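Local coordinates for D-glycerate 3-kinase (Cryptococcus neoformans var. grubii serotype A, PDB 6CKG), which probably phosphorylates D-glycerate at its 3-hydroxyl with ATP as the phosphate donor, at residues A[47-52]-A[243-248]. Sequence-based numbering, arbitrary orientation.
Sequences PLVVGV and DQIDCF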
loop_
_atom_site.group_PDB
_atom_site.type_symbol
_atom_site.label_atom_id
_atom_site.label_comp_id
_atom_site.label_asym_id
_atom_site.label_seq_id
_atom_site.Cartn_x
_atom_site.Cartn_y
_atom_site.Cartn_z
ATOM N N PRO A 47 14.173 -1.415 -13.688
ATOM C CA PRO A 47 14.051 -0.539 -12.513
ATOM C C PRO A 47 14.068 -1.359 -11.231
ATOM O O PRO A 47 13.555 -2.479 -11.184
ATOM C CB PRO A 47 12.687 0.139 -12.699
ATOM C CG PRO A 47 12.262 -0.157 -14.093
ATOM C CD PRO A 47 12.973 -1.375 -14.548
ATOM N N LEU A 48 14.659 -0.781 -10.187
ATOM C CA LEU A 48 14.506 -1.299 -8.835
ATOM C C LEU A 48 13.084 -1.031 -8.374
ATOM O O LEU A 48 12.636 0.116 -8.408
ATOM C CB LEU A 48 15.501 -0.618 -7.896
ATOM C CG LEU A 48 15.397 -0.960 -6.407
ATOM C CD1 LEU A 48 15.962 -2.370 -6.153
ATOM C CD2 LEU A 48 16.149 0.093 -5.562
ATOM N N VAL A 49 12.366 -2.068 -7.948
ATOM C CA VAL A 49 11.008 -1.898 -7.428
ATOM C C VAL A 49 11.092 -1.787 -5.908
ATOM O O VAL A 49 11.446 -2.750 -5.220
ATOM C CB VAL A 49 10.074 -3.049 -7.829
ATOM C CG1 VAL A 49 8.670 -2.776 -7.286
ATOM C CG2 VAL A 49 10.035 -3.228 -9.341
ATOM N N VAL A 50 10.728 -0.623 -5.387
ATOM C CA VAL A 50 10.695 -0.366 -3.954
ATOM C C VAL A 50 9.238 -0.427 -3.509
ATOM O O VAL A 50 8.450 0.459 -3.846
ATOM C CB VAL A 50 11.309 1.002 -3.621
ATOM C CG1 VAL A 50 11.352 1.221 -2.123
ATOM C CG2 VAL A 50 12.710 1.153 -4.245
ATOM N N GLY A 51 8.871 -1.457 -2.742
ATOM C CA GLY A 51 7.571 -1.458 -2.077
ATOM C C GLY A 51 7.572 -0.528 -0.869
ATOM O O GLY A 51 8.563 -0.403 -0.154
ATOM N N VAL A 52 6.439 0.126 -0.638
ATOM C CA VAL A 52 6.295 1.049 0.487
ATOM C C VAL A 52 4.954 0.785 1.153
ATOM O O VAL A 52 3.920 0.730 0.477
ATOM C CB VAL A 52 6.388 2.527 0.046
ATOM C CG1 VAL A 52 6.142 3.455 1.245
ATOM C CG2 VAL A 52 7.745 2.817 -0.598
ATOM N N ASP A 243 5.555 -10.460 -5.208
ATOM C CA ASP A 243 6.821 -11.077 -5.595
ATOM C C ASP A 243 7.596 -10.265 -6.629
ATOM O O ASP A 243 8.745 -10.606 -6.913
ATOM C CB ASP A 243 6.580 -12.494 -6.134
ATOM C CG ASP A 243 6.272 -13.508 -5.023
ATOM O OD1 ASP A 243 6.506 -13.209 -3.826
ATOM O OD2 ASP A 243 5.786 -14.611 -5.348
ATOM N N GLN A 244 6.986 -9.242 -7.223
ATOM C CA GLN A 244 7.665 -8.345 -8.146
ATOM C C GLN A 244 8.455 -7.258 -7.431
ATOM O O GLN A 244 9.233 -6.549 -8.077
ATOM C CB GLN A 244 6.632 -7.722 -9.082
ATOM C CG GLN A 244 5.963 -8.734 -10.010
ATOM C CD GLN A 244 6.759 -8.921 -11.287
ATOM O OE1 GLN A 244 7.875 -9.436 -11.263
ATOM N NE2 GLN A 244 6.204 -8.457 -12.410
ATOM N N ILE A 245 8.304 -7.144 -6.118
ATOM C CA ILE A 245 8.970 -6.113 -5.325
ATOM C C ILE A 245 10.372 -6.576 -4.933
ATOM O O ILE A 245 10.561 -7.695 -4.435
ATOM C CB ILE A 245 8.127 -5.785 -4.082
ATOM C CG1 ILE A 245 6.755 -5.243 -4.521
ATOM C CG2 ILE A 245 8.866 -4.843 -3.152
ATOM C CD1 ILE A 245 5.782 -4.954 -3.362
ATOM N N ASP A 246 11.362 -5.693 -5.118
ATOM C CA ASP A 246 12.762 -6.005 -4.843
ATOM C C ASP A 246 13.186 -5.648 -3.424
ATOM O O ASP A 246 13.960 -6.386 -2.807
ATOM C CB ASP A 246 13.677 -5.262 -5.827
ATOM C CG ASP A 246 13.403 -5.625 -7.270
ATOM O OD1 ASP A 246 13.269 -6.825 -7.559
ATOM O OD2 ASP A 246 13.309 -4.712 -8.115
ATOM N N CYS A 247 12.731 -4.515 -2.903
ATOM C CA CYS A 247 13.111 -4.090 -1.562
ATOM C C CYS A 247 11.932 -3.326 -0.974
ATOM O O CYS A 247 10.953 -3.042 -1.662
ATOM C CB CYS A 247 14.411 -3.252 -1.594
ATOM S SG CYS A 247 14.246 -1.696 -2.516
ATOM N N PHE A 248 12.021 -2.984 0.309
ATOM C CA PHE A 248 10.805 -2.563 0.997
ATOM C C PHE A 248 11.114 -1.511 2.049
ATOM O O PHE A 248 12.101 -1.621 2.788
ATOM C CB PHE A 248 10.118 -3.772 1.668
ATOM C CG PHE A 248 8.605 -3.658 1.773
ATOM C CD1 PHE A 248 8.022 -2.874 2.754
ATOM C CD2 PHE A 248 7.776 -4.350 0.898
ATOM C CE1 PHE A 248 6.626 -2.785 2.881
ATOM C CE2 PHE A 248 6.370 -4.264 1.009
ATOM C CZ PHE A 248 5.803 -3.483 2.012
HETATM O O HOH W 1 13.131 -5.167 -10.763
#
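D246 reaches across to V49 and does with its carboxylate what a strand partner would do with a carbonyl: OD2 takes the V49 N-H at 2.8 Å, in a nearly straight bond (174° at the hydrogen). The amide arrives on the anti side of that oxygen, somewhat out of the carboxylate plane. A water donating to both OD2 and P47 O gives the same oxygen a second polar partner. CG of D246 stands anti to its own carbonyl carbon (chi1 -60°), beside the backbone N, and that N-H points back to V49 O at 2.9 Å. V49 O is gripped twice, since C247 N also donates to it at 3.2 Å.

The side chains of V49 and D246 cross at about a right angle, and both methyls of V49 rest near Q244 O. L48 crosses D246 obliquely, with CD1 against D246 CB at 3.7 Å. Beyond this, C247 turns SG onto V50 CG2, also 3.7 Å away, with L48 CD2 close by. G51 is hemmed in by I245 and F248: CG2 of I245 lies 3.4 Å from G51 N, and G51 O sits over one face of the F248 ring, offset toward the rim. G51 N donates to C247 O at 2.8 Å, continuing the parallel pairing.

Here strand 247-253 is the parallel neighbour of strand 48-53, which runs into the P-loop, consistent with a P-loop kinase fold. Strand 176-180 pairs along the other edge of 48-53; helix 19-38 covers L48 and C247, while K129 of helix 118-129 touches V49 and D246.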